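PDB 4EZI: uncharacterized protein from Legionella pneumophila subsp. pneumophila str. Philadelphia 1, which is of unknown function but adopts the alpha/beta-hydrolase fold, so that it may be an esterase or lipase, possibly a triacylglycerol lipase. Local coordinates for residues V64-H69 / G110-M115; G72-I77 / L155-S160; Y11-E16 / D40-K45; I24-M29 / N98-A103. All blocks are in the same frame, centred on the assembly; numbering follows the deposited sequence.

Contact 1: residues V64-H69 / G110-M115; sequences VAMPIH and GYMTVM
Chi1 sets Met112 CG anti to the backbone N (179°) and Met66 CG anti to its own carbonyl carbon (-67°). Beyond CG the Met66 chain is extended and the Met112 chain bends at chi3, and the two selenomethionine side chains lie side by side, pointing the same way. Met112 SE lies 4.1 Å from Met66 CG and 4.0 Å from Met66 CE. Met112 CG also packs against Val64 CG1 at 4.1 Å, the two side chains crossing at a slant. Beneath this layer the backbones pair in antiparallel fashion. Ala65 and Thr113 form a hydrogen-bonded pair, Ala65 N to Thr113 O and Thr113 N to Ala65 O both spanning 2.9 Å, while Val64 and Val114 form the non-hydrogen-bonded pair beside it. This is the seam of the alpha/beta-hydrolase sheet: strand 57-67, the last of the antiparallel strands, joins strand 112-116, which runs parallel to strand 74-80 beyond it. Helix 134-154 closes the face bearing Val64, Met66 and Val114 through Met144, Ala148 and Leu151, and helix 99-108 packs on the other, where Ala65 and Thr113 point. Where the pairing stops, Pro67 takes over without an N-H to give, and its CD rests 3.5 Å from Tyr111 O. That same carbonyl accepts a 3.1 Å bond from Thr113 OG1, whose donor stands well above the carbonyl plane.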
loop_
_atom_site.group_PDB
_atom_site.type_symbol
_atom_site.label_atom_id
_atom_site.label_comp_id
_atom_site.label_asym_id
_atom_site.label_seq_id
_atom_site.Cartn_x
_atom_site.Cartn_y
_atom_site.Cartn_z
ATOM N N VAL A 64 -5.370 -6.009 -12.965
ATOM C CA VAL A 64 -4.674 -5.292 -14.026
ATOM C C VAL A 64 -5.716 -4.595 -14.903
ATOM O O VAL A 64 -6.692 -5.207 -15.334
ATOM C CB VAL A 64 -3.818 -6.223 -14.910
ATOM C CG1 VAL A 64 -3.096 -5.422 -15.984
ATOM C CG2 VAL A 64 -2.850 -7.015 -14.053
ATOM N N ALA A 65 -5.522 -3.311 -15.168
ATOM C CA ALA A 65 -6.425 -2.506 -15.981
ATOM C C ALA A 65 -5.649 -1.868 -17.118
ATOM O O ALA A 65 -4.657 -1.187 -16.884
ATOM C CB ALA A 65 -7.087 -1.435 -15.136
HETATM N N MSE A 66 -6.094 -2.131 -18.349
HETATM C CA MSE A 66 -5.393 -1.742 -19.570
HETATM C C MSE A 66 -6.233 -0.734 -20.360
HETATM O O MSE A 66 -7.301 -1.095 -20.872
HETATM C CB MSE A 66 -5.126 -2.971 -20.460
HETATM C CG MSE A 66 -4.136 -3.935 -19.853
HETATM SE SE MSE A 66 -4.040 -5.603 -20.862
HETATM C CE MSE A 66 -2.677 -6.541 -19.839
ATOM N N PRO A 67 -5.735 0.504 -20.517
ATOM C CA PRO A 67 -6.392 1.439 -21.444
ATOM C C PRO A 67 -6.555 0.835 -22.837
ATOM O O PRO A 67 -5.622 0.265 -23.398
ATOM C CB PRO A 67 -5.437 2.633 -21.462
ATOM C CG PRO A 67 -4.757 2.612 -20.132
ATOM C CD PRO A 67 -4.620 1.149 -19.795
ATOM N N ILE A 68 -7.759 0.972 -23.368
ATOM C CA ILE A 68 -8.092 0.465 -24.691
ATOM C C ILE A 68 -7.803 1.643 -25.692
ATOM O O ILE A 68 -8.150 2.789 -25.461
ATOM C CB ILE A 68 -9.579 0.012 -24.757
ATOM C CG1 ILE A 68 -9.884 -1.064 -23.695
ATOM C CG2 ILE A 68 -9.946 -0.478 -26.171
ATOM C CD1 ILE A 68 -11.406 -1.230 -23.418
ATOM N N HIS A 69 -7.146 1.341 -26.777
ATOM C CA HIS A 69 -6.783 2.341 -27.770
ATOM C C HIS A 69 -5.881 3.461 -27.253
ATOM O O HIS A 69 -6.200 4.648 -27.397
ATOM C CB HIS A 69 -8.017 2.974 -28.420
ATOM C CG HIS A 69 -8.915 1.994 -29.095
ATOM N ND1 HIS A 69 -10.284 2.149 -29.139
ATOM C CD2 HIS A 69 -8.645 0.835 -29.738
ATOM C CE1 HIS A 69 -10.819 1.128 -29.787
ATOM N NE2 HIS A 69 -9.846 0.315 -30.160
ATOM N N GLY A 110 -3.864 7.362 -18.349
ATOM C CA GLY A 110 -3.543 6.454 -19.442
ATOM C C GLY A 110 -2.496 5.388 -19.155
ATOM O O GLY A 110 -1.914 4.847 -20.077
ATOM N N TYR A 111 -2.297 5.056 -17.881
ATOM C CA TYR A 111 -1.335 4.049 -17.501
ATOM C C TYR A 111 -2.006 2.696 -17.355
ATOM O O TYR A 111 -3.169 2.591 -16.939
ATOM C CB TYR A 111 -0.655 4.412 -16.170
ATOM C CG TYR A 111 0.022 5.781 -16.117
ATOM C CD1 TYR A 111 0.623 6.344 -17.233
ATOM C CD2 TYR A 111 0.059 6.494 -14.939
ATOM C CE1 TYR A 111 1.256 7.581 -17.163
ATOM C CE2 TYR A 111 0.671 7.712 -14.853
ATOM C CZ TYR A 111 1.263 8.271 -15.968
ATOM O OH TYR A 111 1.884 9.502 -15.862
HETATM N N MSE A 112 -1.265 1.643 -17.692
HETATM C CA MSE A 112 -1.638 0.301 -17.298
HETATM C C MSE A 112 -1.514 0.199 -15.793
HETATM O O MSE A 112 -0.420 0.395 -15.262
HETATM C CB MSE A 112 -0.784 -0.737 -18.013
HETATM C CG MSE A 112 -1.157 -2.170 -17.576
HETATM SE SE MSE A 112 -0.259 -3.534 -18.615
HETATM C CE MSE A 112 0.836 -4.295 -17.266
ATOM N N THR A 113 -2.637 -0.021 -15.108
ATOM C CA THR A 113 -2.735 0.118 -13.667
ATOM C C THR A 113 -2.737 -1.281 -13.057
ATOM O O THR A 113 -3.589 -2.122 -13.376
ATOM C CB THR A 113 -3.972 0.977 -13.310
ATOM O OG1 THR A 113 -3.853 2.251 -13.959
ATOM C CG2 THR A 113 -4.115 1.170 -11.823
ATOM N N VAL A 114 -1.752 -1.543 -12.200
ATOM C CA VAL A 114 -1.460 -2.859 -11.639
ATOM C C VAL A 114 -1.613 -2.739 -10.134
ATOM O O VAL A 114 -0.965 -1.913 -9.525
ATOM C CB VAL A 114 -0.034 -3.289 -12.018
ATOM C CG1 VAL A 114 0.352 -4.581 -11.373
ATOM C CG2 VAL A 114 0.097 -3.376 -13.559
HETATM N N MSE A 115 -2.484 -3.562 -9.538
HETATM C CA MSE A 115 -2.889 -3.394 -8.150
HETATM C C MSE A 115 -2.884 -4.739 -7.437
HETATM O O MSE A 115 -3.822 -5.530 -7.589
HETATM C CB MSE A 115 -4.280 -2.758 -8.075
HETATM C CG MSE A 115 -4.389 -1.477 -8.857
HETATM SE SE MSE A 115 -6.124 -0.635 -8.681
HETATM C CE MSE A 115 -5.948 -0.024 -6.887
#

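Contact 2: residues G72-I77 / L155-S160; sequences GQVGII and LHYPIS
Gln73 lays its side chain across Ser160 at the place where the beta-alpha-beta crossover from strand 112-116 through helix 134-154 comes back into the sheet, on the far side of strand 74-80. Its CB lies 4.1 Å from Ser160 CB, and CG, anti to the backbone N (chi1 -155°), closes to 3.7 Å from the same atom. The extended chain carries CD over Ser160 CA. At the tip OE1 touches Ser160 CB at 3.5 Å, while NE2 is turned toward Ile159 O without bonding to it. The backbones are joined just below by Ser160 N, which donates to Val74 O at 2.8 Å in a nearly straight bond (167° at the hydrogen), although the donor stands well above the carbonyl plane. Val74 crosses Tyr157 at about a right angle, its CG2 3.7 Å from Tyr157 OH; that hydroxyl is hydrogen-bonded to Pro67 O, at the end of strand 57-67, which lies beyond strand 112-116 in the sheet. Deeper in, Ile76 and Ile159 meet through their CD1 atoms, beside Lys149 of helix 134-154. Ser160 OG is bonded to Lys162 N, and a water bridges the two segments, donating to Gln73 O at 2.9 Å and lying 2.8 Å from Ser160 OG.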
loop_
_atom_site.group_PDB
_atom_site.type_symbol
_atom_site.label_atom_id
_atom_site.label_comp_id
_atom_site.label_asym_id
_atom_site.label_seq_id
_atom_site.Cartn_x
_atom_site.Cartn_y
_atom_site.Cartn_z
ATOM N N GLY A 72 -0.643 7.174 -26.864
ATOM C CA GLY A 72 0.801 7.109 -26.700
ATOM C C GLY A 72 1.231 5.721 -26.258
ATOM O O GLY A 72 0.408 4.787 -26.103
ATOM N N GLN A 73 2.523 5.562 -26.032
ATOM C CA GLN A 73 3.026 4.290 -25.511
ATOM C C GLN A 73 2.702 4.246 -24.024
ATOM O O GLN A 73 2.809 5.252 -23.340
ATOM C CB GLN A 73 4.531 4.106 -25.752
ATOM C CG GLN A 73 4.947 2.609 -25.789
ATOM C CD GLN A 73 6.350 2.378 -26.351
ATOM O OE1 GLN A 73 7.299 3.041 -25.952
ATOM N NE2 GLN A 73 6.481 1.412 -27.261
ATOM N N VAL A 74 2.274 3.084 -23.545
ATOM C CA VAL A 74 1.642 2.941 -22.236
ATOM C C VAL A 74 2.649 2.606 -21.158
ATOM O O VAL A 74 3.308 1.577 -21.188
ATOM C CB VAL A 74 0.530 1.860 -22.293
ATOM C CG1 VAL A 74 -0.130 1.688 -20.942
ATOM C CG2 VAL A 74 -0.509 2.211 -23.347
ATOM N N GLY A 75 2.746 3.487 -20.177
ATOM C CA GLY A 75 3.537 3.245 -18.968
ATOM C C GLY A 75 2.750 2.404 -17.980
ATOM O O GLY A 75 1.522 2.286 -18.082
ATOM N N ILE A 76 3.450 1.827 -17.000
ATOM C CA ILE A 76 2.823 1.036 -15.939
ATOM C C ILE A 76 2.886 1.775 -14.623
ATOM O O ILE A 76 3.928 2.293 -14.270
ATOM C CB ILE A 76 3.527 -0.335 -15.770
ATOM C CG1 ILE A 76 3.393 -1.157 -17.050
ATOM C CG2 ILE A 76 2.984 -1.128 -14.599
ATOM C CD1 ILE A 76 4.166 -2.475 -17.016
ATOM N N ILE A 77 1.764 1.792 -13.905
ATOM C CA ILE A 77 1.748 2.267 -12.527
ATOM C C ILE A 77 1.345 1.099 -11.633
ATOM O O ILE A 77 0.336 0.428 -11.891
ATOM C CB ILE A 77 0.858 3.512 -12.359
ATOM C CG1 ILE A 77 1.023 4.174 -10.973
ATOM C CG2 ILE A 77 -0.602 3.250 -12.704
ATOM C CD1 ILE A 77 0.137 3.652 -9.888
ATOM N N LEU A 155 -1.043 -10.794 -24.311
ATOM C CA LEU A 155 -2.106 -10.085 -25.010
ATOM C C LEU A 155 -1.610 -9.138 -26.096
ATOM O O LEU A 155 -2.413 -8.436 -26.695
ATOM C CB LEU A 155 -2.993 -9.326 -24.001
ATOM C CG LEU A 155 -3.774 -10.226 -23.052
ATOM C CD1 LEU A 155 -4.538 -9.388 -22.040
ATOM C CD2 LEU A 155 -4.750 -11.091 -23.866
ATOM N N HIS A 156 -0.303 -9.128 -26.343
ATOM C CA HIS A 156 0.334 -8.244 -27.323
ATOM C C HIS A 156 0.018 -6.785 -27.033
ATOM O O HIS A 156 -0.222 -5.987 -27.953
ATOM C CB HIS A 156 -0.094 -8.559 -28.769
ATOM C CG HIS A 156 0.347 -9.889 -29.272
ATOM N ND1 HIS A 156 0.564 -10.122 -30.615
ATOM C CD2 HIS A 156 0.594 -11.063 -28.646
ATOM C CE1 HIS A 156 0.924 -11.379 -30.787
ATOM N NE2 HIS A 156 0.946 -11.976 -29.614
ATOM N N TYR A 157 0.032 -6.415 -25.760
ATOM C CA TYR A 157 -0.269 -5.047 -25.345
ATOM C C TYR A 157 1.061 -4.372 -25.164
ATOM O O TYR A 157 1.759 -4.696 -24.245
ATOM C CB TYR A 157 -1.033 -5.085 -24.024
ATOM C CG TYR A 157 -1.610 -3.756 -23.589
ATOM C CD1 TYR A 157 -2.747 -3.256 -24.189
ATOM C CD2 TYR A 157 -0.983 -2.996 -22.611
ATOM C CE1 TYR A 157 -3.297 -2.064 -23.791
ATOM C CE2 TYR A 157 -1.518 -1.803 -22.216
ATOM C CZ TYR A 157 -2.672 -1.330 -22.808
ATOM O OH TYR A 157 -3.180 -0.121 -22.396
ATOM N N PRO A 158 1.447 -3.470 -26.071
ATOM C CA PRO A 158 2.795 -2.969 -25.871
ATOM C C PRO A 158 2.813 -1.919 -24.780
ATOM O O PRO A 158 1.939 -1.121 -24.678
ATOM C CB PRO A 158 3.148 -2.352 -27.224
ATOM C CG PRO A 158 1.827 -1.960 -27.782
ATOM C CD PRO A 158 0.972 -3.148 -27.429
ATOM N N ILE A 159 3.860 -1.960 -24.016
ATOM C CA ILE A 159 4.080 -1.053 -22.927
ATOM C C ILE A 159 5.413 -0.387 -23.168
ATOM O O ILE A 159 6.263 -0.907 -23.900
ATOM C CB ILE A 159 4.059 -1.827 -21.592
ATOM C CG1 ILE A 159 4.940 -3.073 -21.697
ATOM C CG2 ILE A 159 2.636 -2.255 -21.205
ATOM C CD1 ILE A 159 5.326 -3.658 -20.385
ATOM N N SER A 160 5.597 0.775 -22.568
ATOM C CA SER A 160 6.877 1.472 -22.599
ATOM C C SER A 160 7.712 0.977 -21.424
ATOM O O SER A 160 7.336 0.028 -20.728
ATOM C CB SER A 160 6.658 2.964 -22.481
ATOM O OG SER A 160 6.249 3.290 -21.167
HETATM O O HOH W 1 5.086 5.754 -21.604
#

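Contact 3: residues Y11-E16 / D40-K45; sequences YIALGE and DLQLYK
Strand 11-16 runs antiparallel to strand 41-45, with 148° between their directions and paired bonds of 2.9 Å from Ile12 N to Lys45 O and back from Lys45 N to Ile12 O. The pair forms the outer, antiparallel end of the alpha/beta-hydrolase sheet, with helix 19-27 in the connection between the two strands. A beta bulge interrupts the ladder: Leu14 and Gly15 both stand against Leu43, which donates its N-H to Gly15 O, and Gly15 takes up a positive phi. On one face Ala13 CB sits 3.7 Å from Tyr44 CE1. The Tyr11 and Tyr44 side chains lie side by side with their ring planes 80° apart; Tyr11 has two conformers, so this pairing is less certain. On the opposite face Leu14 CB packs 4.0 Å from Leu43 CB and Leu14 CD1 reaches Lys45 CB, leaving the lysine chain to bend away to a salt bridge with Asp123. Gln42 is bent at chi2 (68°), which sets CD; its NE2 stands over the Tyr44 ring toward the rim. Leu43 O accepts from opposite faces of its carbonyl plane, from Leu14 N at 2.9 Å and from Gln42 NE2 at 3.0 Å.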
loop_
_atom_site.group_PDB
_atom_site.type_symbol
_atom_site.label_atom_id
_atom_site.label_comp_id
_atom_site.label_asym_id
_atom_site.label_seq_id
_atom_site.Cartn_x
_atom_site.Cartn_y
_atom_site.Cartn_z
ATOM N N TYR A 11 -5.805 -16.149 -15.193
ATOM C CA TYR A 11 -6.483 -14.895 -15.213
ATOM C C TYR A 11 -7.881 -15.014 -15.710
ATOM O O TYR A 11 -8.260 -16.008 -16.361
ATOM C CB TYR A 11 -5.736 -13.844 -16.034
ATOM C CG TYR A 11 -5.713 -14.007 -17.553
ATOM C CD1 TYR A 11 -4.705 -14.727 -18.171
ATOM C CD2 TYR A 11 -6.667 -13.405 -18.357
ATOM C CE1 TYR A 11 -4.653 -14.864 -19.539
ATOM C CE2 TYR A 11 -6.608 -13.523 -19.759
ATOM C CZ TYR A 11 -5.598 -14.264 -20.336
ATOM O OH TYR A 11 -5.506 -14.409 -21.705
ATOM N N ILE A 12 -8.649 -13.977 -15.394
ATOM C CA ILE A 12 -10.086 -13.919 -15.726
ATOM C C ILE A 12 -10.358 -12.479 -16.202
ATOM O O ILE A 12 -10.000 -11.525 -15.518
ATOM C CB ILE A 12 -10.948 -14.215 -14.440
ATOM C CG1 ILE A 12 -10.645 -15.601 -13.862
ATOM C CG2 ILE A 12 -12.433 -14.065 -14.712
ATOM C CD1 ILE A 12 -10.840 -16.734 -14.822
ATOM N N ALA A 13 -11.005 -12.328 -17.353
ATOM C CA ALA A 13 -11.471 -11.036 -17.818
ATOM C C ALA A 13 -12.697 -10.612 -17.013
ATOM O O ALA A 13 -13.629 -11.400 -16.822
ATOM C CB ALA A 13 -11.821 -11.117 -19.298
ATOM N N LEU A 14 -12.686 -9.368 -16.535
ATOM C CA LEU A 14 -13.753 -8.823 -15.705
ATOM C C LEU A 14 -14.588 -7.772 -16.414
ATOM O O LEU A 14 -15.362 -7.064 -15.774
ATOM C CB LEU A 14 -13.196 -8.192 -14.424
ATOM C CG LEU A 14 -12.506 -9.103 -13.440
ATOM C CD1 LEU A 14 -12.038 -8.272 -12.230
ATOM C CD2 LEU A 14 -13.372 -10.227 -12.977
ATOM N N GLY A 15 -14.451 -7.654 -17.714
ATOM C CA GLY A 15 -15.209 -6.674 -18.449
ATOM C C GLY A 15 -14.484 -5.344 -18.479
ATOM O O GLY A 15 -13.303 -5.226 -18.127
ATOM N N GLU A 16 -15.212 -4.332 -18.931
ATOM C CA GLU A 16 -14.658 -3.007 -19.095
ATOM C C GLU A 16 -14.981 -2.062 -17.939
ATOM O O GLU A 16 -15.861 -2.340 -17.098
ATOM C CB GLU A 16 -15.088 -2.416 -20.415
ATOM C CG GLU A 16 -14.558 -3.271 -21.576
ATOM C CD GLU A 16 -14.729 -2.613 -22.926
ATOM O OE1 GLU A 16 -15.399 -1.538 -23.018
ATOM O OE2 GLU A 16 -14.217 -3.189 -23.920
ATOM N N ASP A 40 -11.337 4.214 -22.027
ATOM C CA ASP A 40 -11.995 3.087 -21.378
ATOM C C ASP A 40 -10.905 2.058 -21.026
ATOM O O ASP A 40 -9.883 1.989 -21.713
ATOM C CB ASP A 40 -13.042 2.461 -22.317
ATOM C CG ASP A 40 -13.985 3.472 -22.886
ATOM O OD1 ASP A 40 -14.646 4.153 -22.114
ATOM O OD2 ASP A 40 -14.078 3.591 -24.136
ATOM N N LEU A 41 -11.127 1.250 -19.987
ATOM C CA LEU A 41 -10.154 0.205 -19.603
ATOM C C LEU A 41 -10.749 -1.180 -19.773
ATOM O O LEU A 41 -11.954 -1.369 -19.565
ATOM C CB LEU A 41 -9.715 0.343 -18.133
ATOM C CG LEU A 41 -9.415 1.745 -17.620
ATOM C CD1 LEU A 41 -9.053 1.703 -16.139
ATOM C CD2 LEU A 41 -8.293 2.381 -18.455
ATOM N N GLN A 42 -9.900 -2.160 -20.101
ATOM C CA GLN A 42 -10.219 -3.579 -19.959
ATOM C C GLN A 42 -9.585 -4.076 -18.654
ATOM O O GLN A 42 -8.406 -3.805 -18.376
ATOM C CB GLN A 42 -9.678 -4.375 -21.140
ATOM C CG GLN A 42 -9.774 -5.923 -20.993
ATOM C CD GLN A 42 -11.178 -6.493 -21.004
ATOM O OE1 GLN A 42 -11.940 -6.236 -21.926
ATOM N NE2 GLN A 42 -11.516 -7.311 -19.984
ATOM N N LEU A 43 -10.369 -4.816 -17.871
ATOM C CA LEU A 43 -9.951 -5.310 -16.575
ATOM C C LEU A 43 -9.726 -6.814 -16.578
ATOM O O LEU A 43 -10.519 -7.558 -17.165
ATOM C CB LEU A 43 -11.040 -5.008 -15.528
ATOM C CG LEU A 43 -11.536 -3.590 -15.363
ATOM C CD1 LEU A 43 -12.531 -3.493 -14.196
ATOM C CD2 LEU A 43 -10.407 -2.692 -15.106
ATOM N N TYR A 44 -8.693 -7.228 -15.836
ATOM C CA TYR A 44 -8.380 -8.627 -15.594
ATOM C C TYR A 44 -8.067 -8.820 -14.127
ATOM O O TYR A 44 -7.337 -8.014 -13.528
ATOM C CB TYR A 44 -7.159 -9.063 -16.392
ATOM C CG TYR A 44 -7.399 -9.113 -17.884
ATOM C CD1 TYR A 44 -8.005 -10.214 -18.465
ATOM C CD2 TYR A 44 -7.015 -8.071 -18.702
ATOM C CE1 TYR A 44 -8.222 -10.288 -19.833
ATOM C CE2 TYR A 44 -7.261 -8.121 -20.087
ATOM C CZ TYR A 44 -7.879 -9.232 -20.623
ATOM O OH TYR A 44 -8.106 -9.290 -21.984
ATOM N N LYS A 45 -8.582 -9.902 -13.548
ATOM C CA LYS A 45 -8.088 -10.394 -12.261
ATOM C C LYS A 45 -7.084 -11.497 -12.542
ATOM O O LYS A 45 -7.381 -12.423 -13.328
ATOM C CB LYS A 45 -9.247 -10.931 -11.392
ATOM C CG LYS A 45 -8.790 -11.683 -10.148
ATOM C CD LYS A 45 -9.948 -11.899 -9.151
ATOM C CE LYS A 45 -10.888 -12.952 -9.565
ATOM N NZ LYS A 45 -10.167 -14.198 -9.453
#

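Contact 4: residues I24-M29 / N98-A103; sequences IALKKM and NYIYLA
Ala25 opens the contact by pressing its CB 3.7 Å from Tyr99 CB, where the methyl also lies at the edge of the tyrosine ring and near its plane. The Tyr99 ring also meets Phe17 edge-to-face. The carbonyl of the same alanine takes part too: Ala25 O lies 3.6 Å from Ile100 CD1. One step on, Leu26 turns its branched end toward helix 99-108 and straddles two of its residues, one turn apart. Leu26 CG rests 3.7 Å from Ala103 CB, and Leu26 CD2 comes equally near Ile100 CD1, the leucine and isoleucine chains crossing at a slant. Leu26 CG, CD1 and CD2 all gather round Ala103 CB, and Ala22, a turn earlier in helix 19-27, packs on Ala103 as well. After Lys27 and Lys28, Met29, a selenomethionine, turns back on Ile100. In one of its two conformers, so less certainly, Met29 SE lies 3.8 Å from Ile100 CG1. Ile100 is thus the centre of the contact: CG1 is anti to the backbone N (chi1 -164°), and chi2 of 67° then puts CD1 within reach of both Ala25 O and Leu26 CD2. Helix 99-108 belongs to the beta-alpha-beta crossover from strand 74-80 to strand 112-116, and helix 19-27 lies as a second layer on its outer side. No hydrogen bond or salt bridge joins the two segments, so the contact depends on dispersion forces, the burial of apolar surface and the fit of side-chain shapes.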
loop_
_atom_site.group_PDB
_atom_site.type_symbol
_atom_site.label_atom_id
_atom_site.label_comp_id
_atom_site.label_asym_id
_atom_site.label_seq_id
_atom_site.Cartn_x
_atom_site.Cartn_y
_atom_site.Cartn_z
ATOM N N ILE A 24 -17.862 9.643 -13.241
ATOM C CA ILE A 24 -18.739 9.657 -12.061
ATOM C C ILE A 24 -17.944 9.452 -10.787
ATOM O O ILE A 24 -18.167 10.137 -9.791
ATOM C CB ILE A 24 -19.834 8.579 -12.198
ATOM C CG1 ILE A 24 -20.817 8.978 -13.321
ATOM C CG2 ILE A 24 -20.593 8.343 -10.888
ATOM C CD1 ILE A 24 -21.664 7.858 -13.877
ATOM N N ALA A 25 -16.974 8.538 -10.818
ATOM C CA ALA A 25 -16.176 8.270 -9.643
ATOM C C ALA A 25 -15.286 9.452 -9.285
ATOM O O ALA A 25 -15.143 9.798 -8.100
ATOM C CB ALA A 25 -15.335 7.028 -9.860
ATOM N N LEU A 26 -14.696 10.092 -10.296
ATOM C CA LEU A 26 -13.827 11.241 -10.038
ATOM C C LEU A 26 -14.608 12.411 -9.443
ATOM O O LEU A 26 -14.120 13.116 -8.584
ATOM C CB LEU A 26 -13.135 11.688 -11.332
ATOM C CG LEU A 26 -12.107 10.719 -11.918
ATOM C CD1 LEU A 26 -11.804 11.040 -13.395
ATOM C CD2 LEU A 26 -10.813 10.721 -11.108
ATOM N N LYS A 27 -15.827 12.622 -9.906
ATOM C CA LYS A 27 -16.640 13.730 -9.414
ATOM C C LYS A 27 -16.972 13.586 -7.934
ATOM O O LYS A 27 -17.190 14.589 -7.258
ATOM C CB LYS A 27 -17.904 13.852 -10.251
ATOM C CG LYS A 27 -17.686 14.487 -11.592
ATOM C CD LYS A 27 -19.021 14.753 -12.287
ATOM N N LYS A 28 -16.994 12.367 -7.415
ATOM C CA LYS A 28 -17.251 12.138 -5.996
ATOM C C LYS A 28 -16.073 12.513 -5.078
ATOM O O LYS A 28 -16.271 12.585 -3.853
ATOM C CB LYS A 28 -17.611 10.663 -5.749
ATOM C CG LYS A 28 -18.953 10.258 -6.333
ATOM C CD LYS A 28 -19.289 8.769 -6.207
ATOM C CE LYS A 28 -20.584 8.476 -6.998
ATOM N NZ LYS A 28 -20.988 7.051 -7.012
HETATM N N MSE A 29 -14.875 12.750 -5.631
HETATM C CA MSE A 29 -13.666 12.918 -4.801
HETATM C C MSE A 29 -12.805 14.081 -5.278
HETATM O O MSE A 29 -11.692 13.921 -5.766
HETATM C CB MSE A 29 -12.892 11.596 -4.755
HETATM C CG MSE A 29 -13.712 10.443 -4.135
HETATM SE SE MSE A 29 -12.684 8.838 -3.791
HETATM C CE MSE A 29 -11.605 9.534 -2.344
ATOM N N ASN A 98 -12.795 1.075 -5.205
ATOM C CA ASN A 98 -11.594 0.947 -6.024
ATOM C C ASN A 98 -11.619 1.840 -7.262
ATOM O O ASN A 98 -10.592 2.045 -7.903
ATOM C CB ASN A 98 -11.450 -0.490 -6.525
ATOM C CG ASN A 98 -10.068 -0.810 -7.007
ATOM O OD1 ASN A 98 -9.109 -0.703 -6.249
ATOM N ND2 ASN A 98 -9.949 -1.229 -8.274
ATOM N N TYR A 99 -12.789 2.377 -7.618
ATOM C CA TYR A 99 -12.947 3.035 -8.890
ATOM C C TYR A 99 -12.010 4.234 -9.037
ATOM O O TYR A 99 -11.515 4.496 -10.135
ATOM C CB TYR A 99 -14.377 3.521 -9.102
ATOM C CG TYR A 99 -15.422 2.471 -9.443
ATOM C CD1 TYR A 99 -15.151 1.103 -9.433
ATOM C CD2 TYR A 99 -16.702 2.864 -9.764
ATOM C CE1 TYR A 99 -16.127 0.201 -9.786
ATOM C CE2 TYR A 99 -17.671 1.972 -10.118
ATOM C CZ TYR A 99 -17.377 0.640 -10.119
ATOM O OH TYR A 99 -18.349 -0.273 -10.503
ATOM N N ILE A 100 -11.809 4.997 -7.966
ATOM C CA ILE A 100 -11.035 6.213 -8.088
ATOM C C ILE A 100 -9.604 5.951 -8.571
ATOM O O ILE A 100 -9.040 6.777 -9.295
ATOM C CB ILE A 100 -11.030 7.008 -6.743
ATOM C CG1 ILE A 100 -10.586 8.431 -6.947
ATOM C CG2 ILE A 100 -10.246 6.289 -5.655
ATOM C CD1 ILE A 100 -11.567 9.276 -7.785
ATOM N N TYR A 101 -9.019 4.828 -8.181
ATOM C CA TYR A 101 -7.654 4.492 -8.587
ATOM C C TYR A 101 -7.589 4.198 -10.068
ATOM O O TYR A 101 -6.717 4.696 -10.776
ATOM C CB TYR A 101 -7.081 3.335 -7.749
ATOM C CG TYR A 101 -7.301 3.578 -6.287
ATOM C CD1 TYR A 101 -6.562 4.521 -5.621
ATOM C CD2 TYR A 101 -8.303 2.926 -5.593
ATOM C CE1 TYR A 101 -6.823 4.858 -4.270
ATOM C CE2 TYR A 101 -8.588 3.240 -4.278
ATOM C CZ TYR A 101 -7.848 4.195 -3.617
ATOM O OH TYR A 101 -8.160 4.491 -2.311
ATOM N N LEU A 102 -8.548 3.430 -10.563
ATOM C CA LEU A 102 -8.653 3.171 -11.998
ATOM C C LEU A 102 -8.915 4.452 -12.797
ATOM O O LEU A 102 -8.289 4.700 -13.827
ATOM C CB LEU A 102 -9.766 2.173 -12.295
ATOM C CG LEU A 102 -9.592 0.782 -11.715
ATOM C CD1 LEU A 102 -10.748 -0.076 -12.194
ATOM C CD2 LEU A 102 -8.249 0.152 -12.131
ATOM N N ALA A 103 -9.820 5.278 -12.284
ATOM C CA ALA A 103 -10.216 6.484 -12.976
ATOM C C ALA A 103 -9.043 7.447 -13.124
ATOM O O ALA A 103 -8.815 8.021 -14.187
ATOM C CB ALA A 103 -11.397 7.128 -12.274
#

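Contacts 1, 2 and 3 lie on one sheet. Contact 1 joins its antiparallel and parallel parts, its centre about 8 Å from that of contact 2 and about 10 Å from that of contact 3. Met112 N bonds to Gly75 O at 2.9 Å toward contact 2; Met66 N bonds to Gln42 O at 2.9 Å toward contact 3. Contact 4 belongs to the helical layer beneath, and its Leu102 reaches Ala65 of contact 1 and Leu43 of contact 3; contacts 2 and 4 do not touch, their centres about 22 Å apart. Strand 162-168, bonded to Ile76 of contact 2, leads to the probable nucleophile elbow at Ser169, which has triad-like geometry with His351 and Asp318.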